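Local coordinates for protein phosphotriesterase, putative (Deinococcus radiodurans, PDB 4J35) that probably hydrolyses lactones as a two-metal enzyme of the phosphotriesterase family, in a form engineered for organophosphate hydrolysis and holding two cobalt ions, at residues 96-101 and 176-181; 69-74 and 101-106; 19-24 and 202-207. The protein carries 7 engineered substitutions. All coordinates share one frame; numbering follows the deposited sequence.

Interaction 1 of 3, residues 96-101 and 176-181; sequences FFYEGG and HTQDGQ. Engineered in segment 96-101: Phe-97 (natural residue Tyr), Gly-101 (natural residue Glu). Engineered in segment 176-181: Asp-179 (natural residue Glu). With CO (cobalt (II) ion), chain B.
The Tyr-98 ring is taken on both faces and at its rim. Gln-178 OE1 stands over one face, 3.3 Å from Tyr-98 CZ, while the backbone N of Gly-101 (an engineered site) lies on the opposite face and CE1 of Phe-97, also engineered, meets the edge in plane. Phe-97 turns its own edge toward the His-176 ring face, an edge-to-face pair with planes at 69° and Phe-97 CE1 3.7 Å from His-176 ND1. Tyr-98 and His-176 are nearly parallel, but with centroids 5.0 Å apart they are displaced too far for a full stack. His-176 is the metal ligand of this aromatic cluster: its ND1 binds cobalt at 2.1 Å, and its NE2 donates a 2.8 Å hydrogen bond to Gln-178 OE1 that lies almost in the imidazole plane and, together with the metal bond, restrains the ring's rotation. With CG anti to the backbone N (chi1 -177°) and a bend at chi2, Gln-178 sets its amide only 21° from the tyrosine plane. An alanine in place of Tyr-98 would probably leave the Gln-178 carbonyl without its aromatic cover and open a gap beside the metal-bound imidazole. The two loops follow strands 89-91 and 173-174 and lead to helices 105-113 and 183-192; Tyr-98 also touches Glu-155 of helix 153-169.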
ATOM      1  N   PHE A  96       6.782   6.382   7.256  1.00 31.19           N
ATOM      2  CA  PHE A  96       8.168   6.214   6.784  1.00 31.82           C
ATOM      3  C   PHE A  96       8.443   4.743   6.523  1.00 32.03           C
ATOM      4  O   PHE A  96       7.754   3.888   7.067  1.00 38.89           O
ATOM      5  CB  PHE A  96       9.141   6.657   7.861  1.00 33.50           C
ATOM      6  CG  PHE A  96       9.567   8.092   7.782  1.00 30.78           C
ATOM      7  CD1 PHE A  96       8.658   9.121   7.895  1.00 32.02           C
ATOM      8  CD2 PHE A  96      10.893   8.409   7.683  1.00 35.12           C
ATOM      9  CE1 PHE A  96       9.061  10.445   7.893  1.00 33.29           C
ATOM     10  CE2 PHE A  96      11.319   9.740   7.686  1.00 39.74           C
ATOM     11  CZ  PHE A  96      10.390  10.758   7.779  1.00 41.10           C
ATOM     12  N   PHE A  97       9.479   4.443   5.748  1.00 36.45           N
ATOM     13  CA  PHE A  97       9.737   3.063   5.308  1.00 38.04           C
ATOM     14  C   PHE A  97      10.566   2.254   6.326  1.00 62.54           C
ATOM     15  O   PHE A  97      11.196   2.834   7.205  1.00 73.58           O
ATOM     16  CB  PHE A  97      10.446   3.140   3.949  1.00 36.36           C
ATOM     17  CG  PHE A  97      10.316   1.929   3.097  1.00 45.45           C
ATOM     18  CD1 PHE A  97       9.074   1.338   2.860  1.00 52.94           C
ATOM     19  CD2 PHE A  97      11.428   1.438   2.421  1.00 63.04           C
ATOM     20  CE1 PHE A  97       8.953   0.236   2.004  1.00 61.88           C
ATOM     21  CE2 PHE A  97      11.313   0.339   1.550  1.00 64.07           C
ATOM     22  CZ  PHE A  97      10.075  -0.263   1.346  1.00 67.08           C
ATOM     23  N   TYR A  98      10.571   0.920   6.190  1.00 67.21           N
ATOM     24  CA  TYR A  98      11.249   0.013   7.153  1.00 56.49           C
ATOM     25  C   TYR A  98      12.731   0.372   7.381  1.00 54.97           C
ATOM     26  O   TYR A  98      13.384   0.902   6.503  1.00 44.29           O
ATOM     27  CB  TYR A  98      11.079  -1.472   6.752  1.00 47.46           C
ATOM     28  CG  TYR A  98      11.884  -1.974   5.557  1.00 57.07           C
ATOM     29  CD1 TYR A  98      11.600  -1.553   4.256  1.00 58.11           C
ATOM     30  CD2 TYR A  98      12.914  -2.905   5.736  1.00 55.76           C
ATOM     31  CE1 TYR A  98      12.335  -2.031   3.178  1.00 60.66           C
ATOM     32  CE2 TYR A  98      13.649  -3.382   4.664  1.00 62.34           C
ATOM     33  CZ  TYR A  98      13.361  -2.942   3.389  1.00 66.61           C
ATOM     34  OH  TYR A  98      14.095  -3.424   2.320  1.00 72.08           O
ATOM     35  N   GLU A  99      13.250   0.101   8.574  1.00 63.26           N
ATOM     36  CA  GLU A  99      14.546   0.668   8.952  1.00 69.34           C
ATOM     37  C   GLU A  99      15.523  -0.281   9.669  1.00 82.71           C
ATOM     38  O   GLU A  99      15.844  -0.056  10.843  1.00 84.64           O
ATOM     39  CB  GLU A  99      14.324   1.896   9.800  1.00 64.85           C
ATOM     40  N   GLY A 100      16.036  -1.308   8.979  1.00 85.02           N
ATOM     41  CA  GLY A 100      15.712  -1.607   7.593  1.00 80.64           C
ATOM     42  C   GLY A 100      15.987  -0.448   6.663  1.00 72.95           C
ATOM     43  O   GLY A 100      16.444   0.598   7.120  1.00 59.51           O
ATOM     44  N   GLY A 101      15.737  -0.665   5.368  1.00 67.74           N
ATOM     45  CA  GLY A 101      15.530   0.395   4.393  1.00 66.61           C
ATOM     46  C   GLY A 101      16.538   1.527   4.423  1.00 79.68           C
ATOM     47  O   GLY A 101      17.627   1.394   4.984  1.00 85.10           O
ATOM     48  N   HIS A 176       3.563  -2.658   5.196  1.00 36.71           N
ATOM     49  CA  HIS A 176       4.537  -3.403   4.435  1.00 28.03           C
ATOM     50  C   HIS A 176       5.112  -4.496   5.340  1.00 33.87           C
ATOM     51  O   HIS A 176       5.498  -4.213   6.472  1.00 36.99           O
ATOM     52  CB  HIS A 176       5.665  -2.433   4.007  1.00 37.06           C
ATOM     53  CG  HIS A 176       6.929  -3.094   3.511  1.00 35.93           C
ATOM     54  ND1 HIS A 176       7.331  -3.063   2.200  1.00 36.43           N
ATOM     55  CD2 HIS A 176       7.930  -3.713   4.191  1.00 38.09           C
ATOM     56  CE1 HIS A 176       8.497  -3.680   2.075  1.00 36.59           C
ATOM     57  NE2 HIS A 176       8.878  -4.086   3.265  1.00 41.26           N
ATOM     58  N   THR A 177       5.138  -5.728   4.851  1.00 33.32           N
ATOM     59  CA  THR A 177       5.892  -6.796   5.494  1.00 35.52           C
ATOM     60  C   THR A 177       7.043  -7.178   4.576  1.00 37.78           C
ATOM     61  O   THR A 177       6.906  -7.174   3.349  1.00 37.15           O
ATOM     62  CB  THR A 177       5.032  -8.063   5.818  1.00 34.28           C
ATOM     63  OG1 THR A 177       4.420  -8.574   4.624  1.00 35.94           O
ATOM     64  CG2 THR A 177       3.935  -7.738   6.828  1.00 35.90           C
ATOM     65  N   GLN A 178       8.181  -7.510   5.168  1.00 41.12           N
ATOM     66  CA  GLN A 178       9.388  -7.805   4.406  1.00 39.18           C
ATOM     67  C   GLN A 178       9.554  -9.326   4.262  1.00 46.30           C
ATOM     68  O   GLN A 178       9.539 -10.056   5.249  1.00 46.90           O
ATOM     69  CB  GLN A 178      10.579  -7.174   5.120  1.00 38.93           C
ATOM     70  CG  GLN A 178      11.921  -7.318   4.438  1.00 41.54           C
ATOM     71  CD  GLN A 178      12.017  -6.508   3.155  1.00 55.91           C
ATOM     72  OE1 GLN A 178      11.334  -5.494   2.992  1.00 50.35           O
ATOM     73  NE2 GLN A 178      12.862  -6.954   2.239  1.00 62.47           N
ATOM     74  N   ASP A 179       9.704  -9.790   3.027  1.00 39.90           N
ATOM     75  CA  ASP A 179       9.906 -11.211   2.724  1.00 47.77           C
ATOM     76  C   ASP A 179       8.943 -12.165   3.468  1.00 48.11           C
ATOM     77  O   ASP A 179       9.361 -13.191   3.990  1.00 60.10           O
ATOM     78  CB  ASP A 179      11.378 -11.607   2.967  1.00 61.54           C
ATOM     79  CG  ASP A 179      11.663 -13.072   2.639  1.00 76.13           C
ATOM     80  OD1 ASP A 179      11.753 -13.438   1.437  1.00 76.73           O
ATOM     81  OD2 ASP A 179      11.814 -13.864   3.597  1.00 93.56           O
ATOM     82  N   GLY A 180       7.651 -11.836   3.491  1.00 42.20           N
ATOM     83  CA  GLY A 180       6.643 -12.756   3.983  1.00 47.39           C
ATOM     84  C   GLY A 180       6.767 -13.074   5.466  1.00 52.23           C
ATOM     85  O   GLY A 180       6.430 -14.176   5.881  1.00 45.34           O
ATOM     86  N   GLN A 181       7.247 -12.119   6.260  1.00 44.61           N
ATOM     87  CA  GLN A 181       7.403 -12.314   7.699  1.00 44.01           C
ATOM     88  C   GLN A 181       6.791 -11.187   8.508  1.00 42.21           C
ATOM     89  O   GLN A 181       6.658 -10.073   8.020  1.00 42.62           O
ATOM     90  CB  GLN A 181       8.885 -12.392   8.050  1.00 46.08           C
ATOM     91  CG  GLN A 181       9.575 -13.590   7.470  1.00 55.75           C
ATOM     92  CD  GLN A 181       9.236 -14.838   8.231  1.00 68.34           C
ATOM     93  OE1 GLN A 181       9.877 -15.155   9.235  1.00 77.09           O
ATOM     94  NE2 GLN A 181       8.207 -15.550   7.779  1.00 66.17           N
TER
HETATM   95 CO    CO B 401       6.052  -2.479   0.581  1.00 31.63          CO

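Interaction 2 of 3, residues 69-74 and 101-106. Engineered in segment 69-74: Asn-71 (natural residue Asp). Engineered in segment 101-106: Gly-101 (natural residue Glu).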
ATOM      1  N   PRO A  69       5.671   5.953   1.054  1.00 29.69           N
ATOM      2  CA  PRO A  69       6.064   6.612   2.302  1.00 30.32           C
ATOM      3  C   PRO A  69       6.677   8.001   2.085  1.00 26.29           C
ATOM      4  O   PRO A  69       7.095   8.336   0.956  1.00 29.20           O
ATOM      5  CB  PRO A  69       7.119   5.660   2.884  1.00 32.05           C
ATOM      6  CG  PRO A  69       6.910   4.368   2.188  1.00 40.98           C
ATOM      7  CD  PRO A  69       6.418   4.707   0.826  1.00 32.08           C
ATOM      8  N   ASN A  70       6.711   8.787   3.174  1.00 31.17           N
ATOM      9  CA  ASN A  70       7.217  10.147   3.150  1.00 30.01           C
ATOM     10  C   ASN A  70       8.629  10.229   2.588  1.00 31.15           C
ATOM     11  O   ASN A  70       8.962  11.234   1.970  1.00 30.03           O
ATOM     12  CB  ASN A  70       7.215  10.804   4.543  1.00 28.93           C
ATOM     13  CG  ASN A  70       5.814  10.946   5.138  1.00 30.84           C
ATOM     14  OD1 ASN A  70       4.841  10.355   4.652  1.00 30.17           O
ATOM     15  ND2 ASN A  70       5.712  11.727   6.212  1.00 30.04           N
ATOM     16  N   ASN A  71       9.450   9.198   2.796  1.00 29.16           N
ATOM     17  CA  ASN A  71      10.854   9.260   2.393  1.00 28.63           C
ATOM     18  C   ASN A  71      11.142   8.497   1.097  1.00 35.94           C
ATOM     19  O   ASN A  71      12.301   8.239   0.773  1.00 34.04           O
ATOM     20  CB  ASN A  71      11.769   8.766   3.543  1.00 33.49           C
ATOM     21  CG  ASN A  71      11.406   7.344   4.038  1.00 44.07           C
ATOM     22  OD1 ASN A  71      10.272   6.883   3.900  1.00 36.51           O
ATOM     23  ND2 ASN A  71      12.367   6.677   4.662  1.00 47.03           N
ATOM     24  N   CYS A  72      10.092   8.131   0.354  1.00 31.27           N
ATOM     25  CA  CYS A  72      10.272   7.406  -0.891  1.00 31.03           C
ATOM     26  C   CYS A  72       9.648   8.161  -2.035  1.00 37.38           C
ATOM     27  O   CYS A  72       9.115   7.555  -2.965  1.00 31.79           O
ATOM     28  CB  CYS A  72       9.644   6.017  -0.826  1.00 28.65           C
ATOM     29  SG  CYS A  72      10.376   4.952   0.474  1.00 33.52           S
ATOM     30  N   GLY A  73       9.706   9.486  -1.976  1.00 36.73           N
ATOM     31  CA  GLY A  73       9.304  10.254  -3.144  1.00 32.00           C
ATOM     32  C   GLY A  73       7.865  10.689  -3.202  1.00 38.07           C
ATOM     33  O   GLY A  73       7.420  11.192  -4.225  1.00 33.19           O
ATOM     34  N   ARG A  74       7.135  10.503  -2.104  1.00 28.65           N
ATOM     35  CA  ARG A  74       5.724  10.896  -2.024  1.00 27.77           C
ATOM     36  C   ARG A  74       5.528  12.341  -2.411  1.00 29.43           C
ATOM     37  O   ARG A  74       6.280  13.242  -1.966  1.00 30.90           O
ATOM     38  CB  ARG A  74       5.229  10.748  -0.565  1.00 32.26           C
ATOM     39  CG  ARG A  74       3.787  11.251  -0.338  1.00 26.33           C
ATOM     40  CD  ARG A  74       3.415  11.292   1.157  1.00 28.65           C
ATOM     41  NE  ARG A  74       4.138  12.341   1.845  1.00 32.67           N
ATOM     42  CZ  ARG A  74       3.829  12.811   3.058  1.00 30.63           C
ATOM     43  NH1 ARG A  74       2.758  12.342   3.718  1.00 30.51           N
ATOM     44  NH2 ARG A  74       4.594  13.741   3.595  1.00 32.99           N
ATOM     45  N   GLY A 101      15.737  -0.665   5.368  1.00 67.74           N
ATOM     46  CA  GLY A 101      15.530   0.395   4.393  1.00 66.61           C
ATOM     47  C   GLY A 101      16.538   1.527   4.423  1.00 79.68           C
ATOM     48  O   GLY A 101      17.627   1.394   4.984  1.00 85.10           O
ATOM     49  N   GLY A 102      16.182   2.644   3.800  1.00 66.53           N
ATOM     50  CA  GLY A 102      17.040   3.814   3.819  1.00 61.76           C
ATOM     51  C   GLY A 102      16.409   4.975   4.559  1.00 69.80           C
ATOM     52  O   GLY A 102      15.431   4.819   5.298  1.00 86.32           O
ATOM     53  N   ALA A 103      16.945   6.156   4.293  1.00 75.87           N
ATOM     54  CA  ALA A 103      16.573   7.400   4.971  1.00 57.23           C
ATOM     55  C   ALA A 103      16.040   7.245   6.413  1.00 67.10           C
ATOM     56  O   ALA A 103      14.967   7.784   6.731  1.00 57.85           O
ATOM     57  CB  ALA A 103      15.535   8.152   4.098  1.00 38.41           C
ATOM     58  N   THR A 104      16.783   6.552   7.286  1.00 57.30           N
ATOM     59  CA  THR A 104      16.289   6.277   8.655  1.00 55.03           C
ATOM     60  C   THR A 104      17.098   6.997   9.716  1.00 49.00           C
ATOM     61  O   THR A 104      16.797   6.926  10.909  1.00 49.08           O
ATOM     62  CB  THR A 104      16.343   4.762   9.023  1.00 69.32           C
ATOM     63  OG1 THR A 104      17.709   4.364   9.218  1.00 66.78           O
ATOM     64  CG2 THR A 104      15.696   3.897   7.930  1.00 69.09           C
ATOM     65  N   THR A 105      18.150   7.682   9.298  1.00 43.54           N
ATOM     66  CA  THR A 105      19.081   8.154  10.279  1.00 36.78           C
ATOM     67  C   THR A 105      18.381   9.298  11.023  1.00 35.84           C
ATOM     68  O   THR A 105      18.491   9.384  12.210  1.00 38.48           O
ATOM     69  CB  THR A 105      20.467   8.566   9.699  1.00 57.21           C
ATOM     70  OG1 THR A 105      20.886   7.604   8.717  1.00 63.01           O
ATOM     71  CG2 THR A 105      21.501   8.637  10.840  1.00 56.01           C
ATOM     72  N   TYR A 106      17.591  10.102  10.318  1.00 34.08           N
ATOM     73  CA  TYR A 106      16.913  11.244  10.945  1.00 31.88           C
ATOM     74  C   TYR A 106      16.111  10.887  12.220  1.00 29.43           C
ATOM     75  O   TYR A 106      16.392  11.397  13.301  1.00 32.58           O
ATOM     76  CB  TYR A 106      15.983  11.892   9.913  1.00 30.21           C
ATOM     77  CG  TYR A 106      15.215  13.117  10.391  1.00 31.59           C
ATOM     78  CD1 TYR A 106      15.859  14.342  10.587  1.00 32.53           C
ATOM     79  CD2 TYR A 106      13.839  13.058  10.613  1.00 33.38           C
ATOM     80  CE1 TYR A 106      15.155  15.468  10.988  1.00 37.73           C
ATOM     81  CE2 TYR A 106      13.123  14.187  11.025  1.00 35.18           C
ATOM     82  CZ  TYR A 106      13.782  15.382  11.204  1.00 41.42           C
ATOM     83  OH  TYR A 106      13.073  16.489  11.587  1.00 36.29           O
TER
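Asn-71 and Ala-103 have the nearest CA atoms, 6.5 Å apart, where a type I turn from Pro-69 to Cys-72, closed by a 3.1 Å hydrogen bond from Cys-72 N to Pro-69 O, faces the loop leading into helix 105-113. Both side chains start out toward the opposite segment. In Asn-71, an engineered asparagine, CG between the backbone N and the carbonyl carbon (chi1 55°) helps to place the amide with ND2 at Ala-103 and OD1 at the backbone N of Phe-97, from which it accepts a hydrogen bond. The amide nitrogen does most of the touching: ND2 of Asn-71 lies 3.5 Å from both the CB and the O of Ala-103. A looser approach, 3.6 Å, separates Asn-71 ND2 from Gly-102 O. None of these contacts across the segments is a hydrogen bond, and the methyl contact, Asn-71 CB to Ala-103 CB at 3.9 Å, is simple van der Waals packing. Gly-102 is poorly ordered. At the end of segment 69-74, Arg-74 forms a salt bridge with Glu-127 of helix 116-129. The contact thus joins the loop between strand 61-66 and helix 76-86 to the loop that precedes helix 105-113.

Interaction 3 of 3, residues 19-24 and 202-207; sequences LPHEHV and IGHMDG. With CO (cobalt (II) ion), chain C; CO (cobalt (II) ion), chain B.
The two-metal centre of a TIM-barrel hydrolase of the phosphotriesterase family brings these segments together, at the C-terminal ends of the barrel strands. Strand 17-26 supplies His-21 and His-23, the paired histidines of an HxH motif, and the loop after strand 200-202 supplies His-204. One cobalt is bound by His-21 NE2 at 2.1 Å and by His-23 NE2 at 2.0 Å; the second is held by His-204 NE2, also at 2.0 Å. Asp-264 and Lys-143 complete the first site, His-176 and Lys-143 the second, so the lysine, predicted to be carbamylated, serves both metals. His-21 sends CG anti to its main-chain nitrogen (chi1 -170°), whereas His-204 sets its CG anti to the carbonyl carbon; from different backbone positions, these torsions contribute to bringing each NE2 to its own cobalt. Beyond the metals, the second shell holds the imidazoles: His-204 ND1 is hydrogen-bonded to Asp-227 OD1, and His-23 ND1 to Thr-68 OG1. Both bonds restrain the rings, and the Asp-227 carboxylate would probably make the His-204 imidazole more electron-rich at NE2. No hydrogen bond spans the two segments. Their direct contact is between rings, oblique at 55° with centroids 4.8 Å apart, and only His-21 and His-204 take part. At its closest, His-204 CE1 sits over one face of the His-21 ring, 3.5 Å from His-21 CE1.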
ATOM      1  N   LEU A  19      -7.830  -0.434  -5.966  1.00 27.71           N
ATOM      2  CA  LEU A  19      -6.537  -1.064  -5.792  1.00 24.99           C
ATOM      3  C   LEU A  19      -5.956  -0.412  -4.560  1.00 32.50           C
ATOM      4  O   LEU A  19      -5.634   0.786  -4.555  1.00 31.98           O
ATOM      5  CB  LEU A  19      -5.592  -0.774  -6.981  1.00 30.33           C
ATOM      6  CG  LEU A  19      -6.006  -1.465  -8.266  1.00 31.11           C
ATOM      7  CD1 LEU A  19      -5.013  -0.991  -9.365  1.00 29.87           C
ATOM      8  CD2 LEU A  19      -5.977  -2.994  -8.186  1.00 28.52           C
ATOM      9  N   PRO A  20      -5.809  -1.194  -3.498  1.00 29.57           N
ATOM     10  CA  PRO A  20      -5.442  -0.625  -2.197  1.00 31.46           C
ATOM     11  C   PRO A  20      -3.931  -0.472  -1.880  1.00 30.53           C
ATOM     12  O   PRO A  20      -3.568  -0.043  -0.783  1.00 29.86           O
ATOM     13  CB  PRO A  20      -6.123  -1.605  -1.215  1.00 32.42           C
ATOM     14  CG  PRO A  20      -5.919  -2.925  -1.861  1.00 29.80           C
ATOM     15  CD  PRO A  20      -6.115  -2.636  -3.406  1.00 29.59           C
ATOM     16  N   HIS A  21      -3.037  -0.780  -2.834  1.00 26.58           N
ATOM     17  CA  HIS A  21      -1.613  -0.597  -2.590  1.00 24.13           C
ATOM     18  C   HIS A  21      -0.890  -0.511  -3.932  1.00 25.62           C
ATOM     19  O   HIS A  21      -0.582  -1.542  -4.512  1.00 25.48           O
ATOM     20  CB  HIS A  21      -0.975  -1.741  -1.810  1.00 28.33           C
ATOM     21  CG  HIS A  21       0.419  -1.460  -1.352  1.00 28.48           C
ATOM     22  ND1 HIS A  21       0.818  -1.581  -0.029  1.00 24.68           N
ATOM     23  CD2 HIS A  21       1.532  -1.082  -2.026  1.00 22.96           C
ATOM     24  CE1 HIS A  21       2.095  -1.278   0.075  1.00 28.29           C
ATOM     25  NE2 HIS A  21       2.560  -1.032  -1.143  1.00 25.90           N
ATOM     26  N   GLU A  22      -0.572   0.716  -4.309  1.00 26.92           N
ATOM     27  CA  GLU A  22       0.142   0.999  -5.570  1.00 24.83           C
ATOM     28  C   GLU A  22       1.020   2.224  -5.360  1.00 28.56           C
ATOM     29  O   GLU A  22       0.887   2.925  -4.369  1.00 26.35           O
ATOM     30  CB  GLU A  22      -0.887   1.279  -6.678  1.00 24.04           C
ATOM     31  CG  GLU A  22      -2.007   0.255  -6.911  1.00 24.39           C
ATOM     32  CD  GLU A  22      -1.521  -1.077  -7.463  1.00 27.64           C
ATOM     33  OE1 GLU A  22      -0.444  -1.062  -8.148  1.00 34.87           O
ATOM     34  OE2 GLU A  22      -2.225  -2.108  -7.228  1.00 28.84           O
ATOM     35  N   HIS A  23       1.890   2.526  -6.329  1.00 26.25           N
ATOM     36  CA  HIS A  23       2.806   3.654  -6.246  1.00 29.77           C
ATOM     37  C   HIS A  23       2.731   4.427  -7.586  1.00 31.90           C
ATOM     38  O   HIS A  23       3.283   3.977  -8.569  1.00 31.98           O
ATOM     39  CB  HIS A  23       4.238   3.139  -5.929  1.00 26.22           C
ATOM     40  CG  HIS A  23       4.339   2.486  -4.567  1.00 26.34           C
ATOM     41  ND1 HIS A  23       4.312   3.233  -3.411  1.00 27.65           N
ATOM     42  CD2 HIS A  23       4.397   1.185  -4.169  1.00 27.23           C
ATOM     43  CE1 HIS A  23       4.382   2.432  -2.363  1.00 30.89           C
ATOM     44  NE2 HIS A  23       4.383   1.180  -2.781  1.00 29.81           N
ATOM     45  N   VAL A  24       2.032   5.572  -7.614  1.00 27.07           N
ATOM     46  CA  VAL A  24       1.970   6.388  -8.856  1.00 27.55           C
ATOM     47  C   VAL A  24       3.400   6.817  -9.252  1.00 30.87           C
ATOM     48  O   VAL A  24       3.826   6.601 -10.389  1.00 31.10           O
ATOM     49  CB  VAL A  24       1.027   7.613  -8.703  1.00 28.55           C
ATOM     50  CG1 VAL A  24       1.005   8.459  -9.994  1.00 34.01           C
ATOM     51  CG2 VAL A  24      -0.408   7.164  -8.345  1.00 30.34           C
ATOM     52  N   ILE A 202      -2.946  -5.629   6.603  1.00 32.03           N
ATOM     53  CA  ILE A 202      -1.564  -6.054   6.737  1.00 28.72           C
ATOM     54  C   ILE A 202      -1.111  -6.398   5.349  1.00 28.31           C
ATOM     55  O   ILE A 202      -1.724  -7.242   4.691  1.00 31.36           O
ATOM     56  CB  ILE A 202      -1.401  -7.306   7.571  1.00 35.23           C
ATOM     57  CG1 ILE A 202      -1.974  -7.070   8.987  1.00 35.04           C
ATOM     58  CG2 ILE A 202       0.063  -7.738   7.619  1.00 28.99           C
ATOM     59  CD1 ILE A 202      -1.283  -5.887   9.773  1.00 35.98           C
ATOM     60  N   GLY A 203      -0.053  -5.744   4.914  1.00 29.16           N
ATOM     61  CA  GLY A 203       0.356  -5.868   3.524  1.00 31.23           C
ATOM     62  C   GLY A 203       1.383  -6.917   3.174  1.00 32.64           C
ATOM     63  O   GLY A 203       2.026  -7.516   4.024  1.00 35.12           O
ATOM     64  N   HIS A 204       1.538  -7.103   1.862  1.00 33.58           N
ATOM     65  CA  HIS A 204       2.485  -8.038   1.273  1.00 29.25           C
ATOM     66  C   HIS A 204       2.366  -9.457   1.831  1.00 32.53           C
ATOM     67  O   HIS A 204       3.362 -10.196   1.912  1.00 35.34           O
ATOM     68  CB  HIS A 204       3.934  -7.497   1.396  1.00 33.55           C
ATOM     69  CG  HIS A 204       4.129  -6.093   0.899  1.00 32.41           C
ATOM     70  ND1 HIS A 204       3.332  -5.511  -0.066  1.00 32.84           N
ATOM     71  CD2 HIS A 204       5.044  -5.154   1.235  1.00 30.25           C
ATOM     72  CE1 HIS A 204       3.764  -4.279  -0.309  1.00 28.29           C
ATOM     73  NE2 HIS A 204       4.793  -4.035   0.477  1.00 30.75           N
ATOM     74  N   MET A 205       1.144  -9.852   2.164  1.00 34.44           N
ATOM     75  CA  MET A 205       0.897 -11.169   2.733  1.00 34.08           C
ATOM     76  C   MET A 205       0.966 -12.259   1.713  1.00 42.77           C
ATOM     77  O   MET A 205       1.018 -13.425   2.061  1.00 44.34           O
ATOM     78  CB  MET A 205      -0.429 -11.185   3.500  1.00 37.69           C
ATOM     79  CG  MET A 205      -0.356 -10.368   4.754  1.00 36.27           C
ATOM     80  SD  MET A 205       0.568 -11.232   6.089  1.00 38.67           S
ATOM     81  CE  MET A 205      -0.428 -12.706   6.230  1.00 36.90           C
ATOM     82  N   ASP A 206       1.007 -11.884   0.432  1.00 31.73           N
ATOM     83  CA  ASP A 206       1.216 -12.864  -0.601  1.00 37.38           C
ATOM     84  C   ASP A 206       2.657 -13.331  -0.645  1.00 41.83           C
ATOM     85  O   ASP A 206       2.988 -14.286  -1.337  1.00 45.11           O
ATOM     86  CB  ASP A 206       0.790 -12.295  -1.955  1.00 36.95           C
ATOM     87  CG  ASP A 206       1.332 -10.912  -2.230  1.00 42.08           C
ATOM     88  OD1 ASP A 206       1.648 -10.156  -1.295  1.00 35.04           O
ATOM     89  OD2 ASP A 206       1.445 -10.556  -3.428  1.00 37.43           O
ATOM     90  N   GLY A 207       3.525 -12.646   0.075  1.00 40.78           N
ATOM     91  CA  GLY A 207       4.926 -13.026   0.134  1.00 39.48           C
ATOM     92  C   GLY A 207       5.182 -14.331   0.875  1.00 49.46           C
ATOM     93  O   GLY A 207       6.305 -14.830   0.876  1.00 43.58           O
TER
HETATM   94 CO    CO C 402       4.540  -0.503  -1.782  1.00 27.94          CO
HETATM   95 CO    CO B 401       6.052  -2.479   0.581  1.00 31.63          CO

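Burial falls outward from interaction 3, whose centre is about 4 Å from the centre of the chain, through the partly buried interaction 1 to interaction 2 at the surface. Interactions 1 and 3 share a cobalt, bound by His-176 in one and His-204 in the other, and are tied by a hydrogen bond between Thr-177 OG1 and Gly-203 O. Metal coordination dominates interaction 3, whereas interaction 1 adds aromatic packing around one ligand, and interaction 2 has no hydrogen bond across its segments, just light contacts of one asparagine with a methyl group and carbonyl oxygens. Interactions 1 and 2 share Gly-101 and meet through Phe-97 and Asn-71. Interactions 2 and 3 do not touch, although their nearest atoms are about 4 Å apart.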